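Local coordinates for putative outer membrane protein (LpxR) (Salmonella typhimurium, PDB 3FID) that probably removes acyl chains from lipid A as a deacylase embedded in the bacterial outer membrane, at residues Pro17-Leu22 with Leu270-Val275; Asn197-Leu202 with Val252-Val257. All blocks are in the same frame, centred on the assembly; numbering follows the deposited sequence.

Contact 1 (Pro17-Leu22 with Leu270-Val275). With CXE (pentaethylene glycol monodecyl ether), chain J.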
ATOM      1  N   PRO A  17       2.254 -11.396 -16.217  1.00 13.78           N
ATOM      2  CA  PRO A  17       1.301 -12.439 -16.563  1.00 13.55           C
ATOM      3  C   PRO A  17       0.592 -13.046 -15.350  1.00 13.21           C
ATOM      4  O   PRO A  17      -0.567 -13.409 -15.475  1.00 13.53           O
ATOM      5  CB  PRO A  17       2.155 -13.492 -17.255  1.00 13.69           C
ATOM      6  CG  PRO A  17       3.396 -12.722 -17.769  1.00 15.65           C
ATOM      7  CD  PRO A  17       3.626 -11.693 -16.697  1.00 13.87           C
ATOM      8  N   SER A  18       1.272 -13.181 -14.206  1.00 13.13           N
ATOM      9  CA  SER A  18       0.622 -13.710 -13.004  1.00 13.57           C
ATOM     10  C   SER A  18      -0.441 -12.723 -12.518  1.00 12.46           C
ATOM     11  O   SER A  18      -1.571 -13.111 -12.232  1.00 11.91           O
ATOM     12  CB  SER A  18       1.628 -13.980 -11.884  1.00 13.29           C
ATOM     13  OG  SER A  18       2.549 -14.975 -12.303  1.00 18.03           O
ATOM     14  N   LEU A  19      -0.066 -11.447 -12.430  1.00 12.49           N
ATOM     15  CA  LEU A  19      -1.023 -10.388 -12.027  1.00 11.23           C
ATOM     16  C   LEU A  19      -2.272 -10.327 -12.926  1.00 11.37           C
ATOM     17  O   LEU A  19      -3.416 -10.206 -12.428  1.00 11.17           O
ATOM     18  CB  LEU A  19      -0.318  -9.015 -11.975  1.00 10.79           C
ATOM     19  CG  LEU A  19      -1.058  -7.856 -11.289  1.00 10.44           C
ATOM     20  CD1 LEU A  19      -1.183  -8.113  -9.773  1.00  7.94           C
ATOM     21  CD2 LEU A  19      -0.292  -6.549 -11.591  1.00  8.87           C
ATOM     22  N   ASN A  20      -2.047 -10.402 -14.237  1.00 11.99           N
ATOM     23  CA  ASN A  20      -3.139 -10.421 -15.248  1.00 13.22           C
ATOM     24  C   ASN A  20      -4.015 -11.651 -15.137  1.00 14.45           C
ATOM     25  O   ASN A  20      -5.226 -11.555 -15.274  1.00 14.25           O
ATOM     26  CB  ASN A  20      -2.603 -10.364 -16.684  1.00 12.66           C
ATOM     27  CG  ASN A  20      -1.913  -9.066 -17.002  1.00 13.94           C
ATOM     28  OD1 ASN A  20      -1.993  -8.108 -16.242  1.00 13.86           O
ATOM     29  ND2 ASN A  20      -1.224  -9.029 -18.126  1.00 12.09           N
ATOM     30  N   ALA A  21      -3.407 -12.810 -14.895  1.00 15.60           N
ATOM     31  CA  ALA A  21      -4.194 -14.034 -14.726  1.00 15.84           C
ATOM     32  C   ALA A  21      -5.056 -13.937 -13.464  1.00 16.23           C
ATOM     33  O   ALA A  21      -6.224 -14.380 -13.434  1.00 16.10           O
ATOM     34  CB  ALA A  21      -3.290 -15.246 -14.655  1.00 16.33           C
ATOM     35  N   LEU A  22      -4.500 -13.319 -12.428  1.00 14.81           N
ATOM     36  CA  LEU A  22      -5.191 -13.231 -11.161  1.00 13.68           C
ATOM     37  C   LEU A  22      -6.368 -12.231 -11.169  1.00 13.62           C
ATOM     38  O   LEU A  22      -7.447 -12.537 -10.673  1.00 12.82           O
ATOM     39  CB  LEU A  22      -4.188 -12.939 -10.036  1.00 13.60           C
ATOM     40  CG  LEU A  22      -4.668 -12.887  -8.576  1.00 13.02           C
ATOM     41  CD1 LEU A  22      -5.428 -14.149  -8.152  1.00 15.08           C
ATOM     42  CD2 LEU A  22      -3.447 -12.600  -7.657  1.00 13.00           C
ATOM     43  N   LEU A 270       6.742 -10.662  -2.424  1.00 13.31           N
ATOM     44  CA  LEU A 270       5.996 -10.135  -3.558  1.00 12.98           C
ATOM     45  C   LEU A 270       4.516 -10.138  -3.181  1.00 13.22           C
ATOM     46  O   LEU A 270       4.033 -11.109  -2.600  1.00 13.13           O
ATOM     47  CB  LEU A 270       6.284 -11.011  -4.800  1.00 13.59           C
ATOM     48  CG  LEU A 270       5.695 -10.898  -6.219  1.00 16.66           C
ATOM     49  CD1 LEU A 270       4.558 -11.847  -6.441  1.00 21.83           C
ATOM     50  CD2 LEU A 270       5.347  -9.479  -6.635  1.00 18.15           C
ATOM     51  N   SER A 271       3.816  -9.037  -3.461  1.00 11.28           N
ATOM     52  CA  SER A 271       2.372  -8.968  -3.243  1.00 11.85           C
ATOM     53  C   SER A 271       1.699  -8.515  -4.548  1.00 10.63           C
ATOM     54  O   SER A 271       2.155  -7.562  -5.186  1.00  9.98           O
ATOM     55  CB  SER A 271       2.048  -8.011  -2.073  1.00 12.75           C
ATOM     56  OG  SER A 271       0.655  -8.090  -1.736  1.00 16.76           O
ATOM     57  N   LEU A 272       0.692  -9.271  -4.977  1.00  9.76           N
ATOM     58  CA  LEU A 272      -0.109  -8.980  -6.166  1.00  9.50           C
ATOM     59  C   LEU A 272      -1.419  -8.376  -5.718  1.00  8.68           C
ATOM     60  O   LEU A 272      -2.228  -9.056  -5.052  1.00  7.19           O
ATOM     61  CB  LEU A 272      -0.389 -10.291  -6.923  1.00 10.52           C
ATOM     62  CG  LEU A 272       0.824 -11.169  -7.329  1.00 11.63           C
ATOM     63  CD1 LEU A 272       0.360 -12.470  -8.074  1.00 16.67           C
ATOM     64  CD2 LEU A 272       1.794 -10.457  -8.187  1.00 14.72           C
ATOM     65  N   ASN A 273      -1.666  -7.125  -6.106  1.00  9.23           N
ATOM     66  CA  ASN A 273      -2.716  -6.347  -5.478  1.00  9.43           C
ATOM     67  C   ASN A 273      -3.739  -5.820  -6.453  1.00  9.45           C
ATOM     68  O   ASN A 273      -3.396  -5.549  -7.579  1.00  8.73           O
ATOM     69  CB  ASN A 273      -2.095  -5.192  -4.689  1.00  9.21           C
ATOM     70  CG  ASN A 273      -0.959  -5.660  -3.802  1.00 12.43           C
ATOM     71  OD1 ASN A 273      -1.100  -6.640  -3.071  1.00 11.06           O
ATOM     72  ND2 ASN A 273       0.183  -4.966  -3.876  1.00 13.42           N
ATOM     73  N   LYS A 274      -4.997  -5.714  -6.010  1.00 10.07           N
ATOM     74  CA  LYS A 274      -6.022  -5.040  -6.808  1.00 10.60           C
ATOM     75  C   LYS A 274      -6.861  -4.131  -5.923  1.00  9.54           C
ATOM     76  O   LYS A 274      -7.313  -4.530  -4.847  1.00 10.00           O
ATOM     77  CB  LYS A 274      -6.944  -6.031  -7.530  1.00 10.83           C
ATOM     78  CG  LYS A 274      -7.911  -5.325  -8.533  1.00 12.80           C
ATOM     79  CD  LYS A 274      -8.901  -6.273  -9.163  1.00 12.31           C
ATOM     80  CE  LYS A 274     -10.197  -6.316  -8.327  1.00 16.13           C
ATOM     81  NZ  LYS A 274     -11.316  -6.869  -9.150  1.00 14.86           N
ATOM     82  N   VAL A 275      -7.104  -2.913  -6.402  1.00  9.54           N
ATOM     83  CA  VAL A 275      -8.000  -2.016  -5.707  1.00  9.06           C
ATOM     84  C   VAL A 275      -9.207  -1.773  -6.638  1.00  9.77           C
ATOM     85  O   VAL A 275      -9.010  -1.464  -7.826  1.00  9.82           O
ATOM     86  CB  VAL A 275      -7.265  -0.698  -5.337  1.00  7.95           C
ATOM     87  CG1 VAL A 275      -8.235   0.341  -4.754  1.00  7.72           C
ATOM     88  CG2 VAL A 275      -6.086  -0.988  -4.307  1.00  8.09           C
TER
HETATM   89  C1  CXE J 304       1.249 -16.049  -4.065  1.00 24.77           C
HETATM   90  C2  CXE J 304       2.330 -15.431  -4.925  1.00 25.53           C
HETATM   91  C3  CXE J 304       2.446 -16.219  -6.218  1.00 24.93           C
HETATM   92  C4  CXE J 304       3.370 -15.521  -7.198  1.00 26.96           C
HETATM   93  C5  CXE J 304       3.561 -16.371  -8.443  1.00 26.36           C
HETATM   94  C6  CXE J 304       4.404 -15.622  -9.463  1.00 28.38           C
HETATM   95  C7  CXE J 304       5.007 -16.548 -10.516  1.00 29.43           C
HETATM   96  C8  CXE J 304       6.181 -15.849 -11.186  1.00 30.10           C
HETATM   97  C9  CXE J 304       6.361 -16.306 -12.624  1.00 32.09           C
HETATM   98  C10 CXE J 304       7.575 -15.626 -13.237  1.00 33.21           C
HETATM   99  O11 CXE J 304       8.018 -16.432 -14.321  1.00 37.22           O
HETATM  100  C12 CXE J 304       9.203 -15.930 -14.946  1.00 36.03           C
HETATM  101  C13 CXE J 304       9.370 -16.670 -16.264  1.00 38.23           C

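Contact 2 (Asn197-Leu202 with Val252-Val257). With CXE (pentaethylene glycol monodecyl ether), chain L.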
ATOM      1  N   ASN A 197      -0.464  -8.788   9.140  1.00 12.73           N
ATOM      2  CA  ASN A 197      -1.045  -8.479   7.822  1.00 12.21           C
ATOM      3  C   ASN A 197      -1.545  -7.019   7.760  1.00 12.66           C
ATOM      4  O   ASN A 197      -1.436  -6.277   8.743  1.00 14.44           O
ATOM      5  CB  ASN A 197      -2.196  -9.445   7.489  1.00 12.64           C
ATOM      6  CG  ASN A 197      -1.776 -10.897   7.541  1.00 13.51           C
ATOM      7  OD1 ASN A 197      -0.940 -11.354   6.758  1.00 12.41           O
ATOM      8  ND2 ASN A 197      -2.356 -11.632   8.478  1.00 13.15           N
ATOM      9  N   GLY A 198      -2.122  -6.623   6.632  1.00 10.78           N
ATOM     10  CA  GLY A 198      -2.667  -5.281   6.490  1.00 11.08           C
ATOM     11  C   GLY A 198      -2.937  -4.918   5.037  1.00 10.73           C
ATOM     12  O   GLY A 198      -2.346  -5.516   4.099  1.00 10.09           O
ATOM     13  N   PHE A 199      -3.817  -3.923   4.867  1.00  9.79           N
ATOM     14  CA  PHE A 199      -4.269  -3.433   3.578  1.00  9.74           C
ATOM     15  C   PHE A 199      -4.133  -1.903   3.528  1.00 10.59           C
ATOM     16  O   PHE A 199      -4.119  -1.231   4.572  1.00 10.47           O
ATOM     17  CB  PHE A 199      -5.745  -3.743   3.383  1.00  9.12           C
ATOM     18  CG  PHE A 199      -6.066  -5.226   3.451  1.00 12.18           C
ATOM     19  CD1 PHE A 199      -6.091  -5.997   2.280  1.00 10.42           C
ATOM     20  CD2 PHE A 199      -6.336  -5.839   4.685  1.00 10.81           C
ATOM     21  CE1 PHE A 199      -6.397  -7.366   2.335  1.00 10.41           C
ATOM     22  CE2 PHE A 199      -6.672  -7.197   4.750  1.00 12.64           C
ATOM     23  CZ  PHE A 199      -6.694  -7.967   3.583  1.00 10.62           C
ATOM     24  N   GLY A 200      -4.078  -1.375   2.314  1.00 10.76           N
ATOM     25  CA  GLY A 200      -4.181   0.075   2.118  1.00 11.70           C
ATOM     26  C   GLY A 200      -3.109   0.788   2.911  1.00 11.83           C
ATOM     27  O   GLY A 200      -1.918   0.433   2.825  1.00 11.52           O
ATOM     28  N   LEU A 201      -3.517   1.787   3.696  1.00 11.84           N
ATOM     29  CA  LEU A 201      -2.542   2.561   4.479  1.00 12.34           C
ATOM     30  C   LEU A 201      -2.031   1.790   5.710  1.00 12.84           C
ATOM     31  O   LEU A 201      -1.166   2.272   6.449  1.00 12.98           O
ATOM     32  CB  LEU A 201      -3.155   3.916   4.864  1.00 12.36           C
ATOM     33  CG  LEU A 201      -3.419   4.862   3.667  1.00 13.86           C
ATOM     34  CD1 LEU A 201      -4.288   6.071   4.102  1.00 19.71           C
ATOM     35  CD2 LEU A 201      -2.164   5.343   2.984  1.00 17.53           C
ATOM     36  N   LEU A 202      -2.583   0.598   5.936  1.00 12.82           N
ATOM     37  CA  LEU A 202      -2.112  -0.270   7.009  1.00 12.89           C
ATOM     38  C   LEU A 202      -1.233  -1.409   6.445  1.00 13.49           C
ATOM     39  O   LEU A 202      -0.797  -2.286   7.182  1.00 13.83           O
ATOM     40  CB  LEU A 202      -3.302  -0.835   7.832  1.00 12.98           C
ATOM     41  CG  LEU A 202      -4.003  -0.049   8.961  1.00 14.01           C
ATOM     42  CD1 LEU A 202      -3.096   0.208  10.182  1.00 13.25           C
ATOM     43  CD2 LEU A 202      -4.631   1.266   8.433  1.00 15.25           C
ATOM     44  N   VAL A 252     -14.802   0.642  -1.392  1.00 13.29           N
ATOM     45  CA  VAL A 252     -13.601   0.265  -2.133  1.00 11.82           C
ATOM     46  C   VAL A 252     -13.043  -1.041  -1.516  1.00 11.81           C
ATOM     47  O   VAL A 252     -12.829  -1.133  -0.305  1.00 12.27           O
ATOM     48  CB  VAL A 252     -12.526   1.425  -2.110  1.00 11.93           C
ATOM     49  CG1 VAL A 252     -11.182   0.945  -2.687  1.00  9.86           C
ATOM     50  CG2 VAL A 252     -13.005   2.645  -2.895  1.00 10.60           C
ATOM     51  N   ASP A 253     -12.824  -2.040  -2.358  1.00 11.95           N
ATOM     52  CA  ASP A 253     -12.261  -3.321  -1.928  1.00 12.29           C
ATOM     53  C   ASP A 253     -10.821  -3.408  -2.362  1.00 11.29           C
ATOM     54  O   ASP A 253     -10.472  -2.969  -3.467  1.00 12.05           O
ATOM     55  CB  ASP A 253     -13.016  -4.485  -2.570  1.00 12.00           C
ATOM     56  CG  ASP A 253     -14.444  -4.587  -2.094  1.00 14.89           C
ATOM     57  OD1 ASP A 253     -14.759  -4.023  -1.032  1.00 17.96           O
ATOM     58  OD2 ASP A 253     -15.246  -5.238  -2.798  1.00 15.04           O
ATOM     59  N   GLU A 254      -9.988  -3.986  -1.498  1.00 10.92           N
ATOM     60  CA  GLU A 254      -8.574  -4.233  -1.813  1.00 10.29           C
ATOM     61  C   GLU A 254      -8.220  -5.714  -1.631  1.00 10.29           C
ATOM     62  O   GLU A 254      -8.437  -6.290  -0.545  1.00 10.45           O
ATOM     63  CB  GLU A 254      -7.652  -3.374  -0.944  1.00 10.43           C
ATOM     64  CG  GLU A 254      -6.129  -3.601  -1.251  1.00  8.37           C
ATOM     65  CD  GLU A 254      -5.237  -2.653  -0.499  1.00 11.42           C
ATOM     66  OE1 GLU A 254      -5.537  -1.454  -0.501  1.00 10.62           O
ATOM     67  OE2 GLU A 254      -4.208  -3.097   0.059  1.00 11.61           O
ATOM     68  N   TYR A 255      -7.685  -6.316  -2.686  1.00  9.47           N
ATOM     69  CA  TYR A 255      -7.277  -7.723  -2.681  1.00 10.05           C
ATOM     70  C   TYR A 255      -5.763  -7.805  -2.673  1.00 10.11           C
ATOM     71  O   TYR A 255      -5.098  -7.030  -3.363  1.00  9.98           O
ATOM     72  CB  TYR A 255      -7.784  -8.407  -3.954  1.00 10.61           C
ATOM     73  CG  TYR A 255      -9.276  -8.514  -3.997  1.00 11.66           C
ATOM     74  CD1 TYR A 255      -9.902  -9.693  -3.594  1.00 13.31           C
ATOM     75  CD2 TYR A 255     -10.080  -7.444  -4.448  1.00 12.70           C
ATOM     76  CE1 TYR A 255     -11.274  -9.828  -3.636  1.00 14.44           C
ATOM     77  CE2 TYR A 255     -11.471  -7.570  -4.492  1.00 14.64           C
ATOM     78  CZ  TYR A 255     -12.054  -8.764  -4.068  1.00 15.09           C
ATOM     79  OH  TYR A 255     -13.428  -8.941  -4.066  1.00 16.65           O
ATOM     80  N   ARG A 256      -5.205  -8.745  -1.909  1.00 10.95           N
ATOM     81  CA  ARG A 256      -3.748  -8.904  -1.834  1.00 12.18           C
ATOM     82  C   ARG A 256      -3.464 -10.400  -1.794  1.00 12.20           C
ATOM     83  O   ARG A 256      -4.050 -11.117  -0.979  1.00 10.88           O
ATOM     84  CB  ARG A 256      -3.141  -8.264  -0.564  1.00 12.22           C
ATOM     85  CG  ARG A 256      -3.453  -6.789  -0.347  1.00 14.06           C
ATOM     86  CD  ARG A 256      -2.503  -6.143   0.698  1.00 15.38           C
ATOM     87  NE  ARG A 256      -2.286  -4.768   0.235  1.00 28.58           N
ATOM     88  CZ  ARG A 256      -1.159  -4.227  -0.249  1.00 28.00           C
ATOM     89  NH1 ARG A 256      -1.208  -2.971  -0.642  1.00 30.24           N
ATOM     90  NH2 ARG A 256       0.012  -4.884  -0.316  1.00 30.28           N
ATOM     91  N   VAL A 257      -2.601 -10.854  -2.695  1.00 10.93           N
ATOM     92  CA  VAL A 257      -2.156 -12.219  -2.724  1.00 10.85           C
ATOM     93  C   VAL A 257      -0.639 -12.164  -2.808  1.00 11.09           C
ATOM     94  O   VAL A 257      -0.074 -11.465  -3.682  1.00 10.18           O
ATOM     95  CB  VAL A 257      -2.747 -12.947  -3.980  1.00 11.11           C
ATOM     96  CG1 VAL A 257      -2.078 -14.306  -4.189  1.00 12.04           C
ATOM     97  CG2 VAL A 257      -4.301 -13.020  -3.896  1.00 12.21           C
TER
HETATM   98  C1  CXE L 306     -12.522 -14.682   3.480  1.00 29.58           C
HETATM   99  C2  CXE L 306     -11.065 -15.110   3.425  1.00 29.08           C
HETATM  100  C3  CXE L 306     -10.253 -14.124   2.600  1.00 25.29           C
HETATM  101  C4  CXE L 306      -9.740 -14.709   1.293  1.00 26.28           C
HETATM  102  C5  CXE L 306     -10.039 -13.750   0.140  1.00 24.55           C
HETATM  103  C6  CXE L 306      -8.817 -13.519  -0.749  1.00 23.61           C
HETATM  104  C7  CXE L 306      -9.245 -13.236  -2.171  1.00 24.37           C
HETATM  105  C8  CXE L 306      -8.061 -12.990  -3.074  1.00 23.21           C
HETATM  106  C9  CXE L 306      -8.331 -13.560  -4.453  1.00 27.51           C
HETATM  107  C10 CXE L 306      -8.356 -12.494  -5.547  1.00 30.00           C
HETATM  108  O11 CXE L 306      -9.254 -12.923  -6.569  1.00 32.32           O
HETATM  109  C12 CXE L 306      -9.448 -11.992  -7.638  1.00 33.88           C
HETATM  110  C13 CXE L 306     -10.420 -10.873  -7.277  1.00 35.74           C
HETATM  111  O14 CXE L 306     -11.766 -11.357  -7.284  1.00 38.42           O
HETATM  112  C15 CXE L 306     -12.733 -10.305  -7.197  1.00 36.08           C

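Contact 1 (Pro17-Leu22 with Leu270-Val275)
Leu19 and Asn273 meet at the flat part of this contact: CD1 of Leu19 stands above the plane of the peptide joining Leu272 to Asn273, 3.8 Å from Asn273 N. The other flat group, the Asn273 carboxamide, points to the far side of the strand. There Ser271 OG donates to Asn273 OD1 at 2.6 Å, in the carbonyl plane and on a lone pair, while ND2 bonds to Asn289 on the next strand. The fold is an outer-membrane beta-barrel, and helix 16-23 packs here against the outer side of strand 266-275. The two short axes approach to 9.0 Å and cross at -40°.

Leu272 is the centrepiece. Its CG lies anti to its own carbonyl carbon (chi1 -55°), and the side chain reaches across to the helix, where two leucines one helical turn apart receive it. Leu19 and Leu272 run side by side, pointing opposite ways, with Leu19 CD1 3.7 Å from Leu272 CB. Leu22 passes at a slant and brings its CD2 to 3.8 Å from Leu272 CD1. Ser18 CB lies more loosely, 4.3 Å from Leu272 CD1. The side-chain pairs with Leu272 are apolar, methyl against methyl or methylene. Tyr23, next along the helix, adds a polar tie by bonding through its hydroxyl to the carbonyl oxygen of Leu272.

Toward the membrane the packing runs on into a detergent molecule, whose decyl chain probably lies where lipid tails would. Leu270, two residues back on the same face of the strand, touches C4 of that chain with CD1 at 3.9 Å. At the helix, Ser18 OG, anti to its carbonyl carbon, lies 3.4 Å from detergent C7.

Contact 2 (Asn197-Leu202 with Val252-Val257)
One carboxylate oxygen, Glu254 OE2, is gripped from both segments at once. Gly200 of the loop gives it its backbone N-H at 2.8 Å. That bond is nearly straight at 166°, and it comes in on the syn side, 35° out of the carboxylate plane. Arg256, two residues on in the strand, brings NE to the same oxygen at 2.6 Å in a salt bridge, nearly in line with the C-O bond and within the guanidinium plane. A weak third bond comes from Arg256 NH1. Glu254 gets there as an extended chain, its CG anti to the backbone N. Its OE1 pairs with Arg226, which should favour the charged form.

Phe199 lies alongside, its ring CD1 and CE1 against the carbonyl oxygen of Glu254 and against Arg256 CG, which is 3.8 Å from CD1. Ring and guanidinium planes stand 74° apart. Gly198 O sits 3.5 Å from Arg256 CD. At Gly200 a positive phi favours glycine and turns the chain at the carboxylate.

Across the strand, detergent C13 lies over one face of Tyr255. Greasy outside, with a buried charge network holding an inward-folded loop, this is the wall of an outer-membrane beta-barrel.

How the contacts relate
Both contacts are buried, yet they use opposite sides of one barrel wall. Strands 251-263 and 266-275 are antiparallel neighbours, joined by probable hydrogen bonds from Leu272 N to Val257 O (2.7 Å) and Tyr255 N to Lys274 O (2.8 Å). Contact 1 lies on the membrane side, its centre about 14 Å from that of the chain, and is leucine packing beside detergent. Contact 2 lies inward, its centre about 7 Å from the chain's, and joins the loop through one N-H bond to a charged pair on the strand, with a phenylalanine beside it. Arg256 NH2 also packs against Ser271 OG and Asn273 OD1 inside. Outward Lys274 and Asp253 and inward Val252 and Val275 break this apolar-out, polar-in pattern.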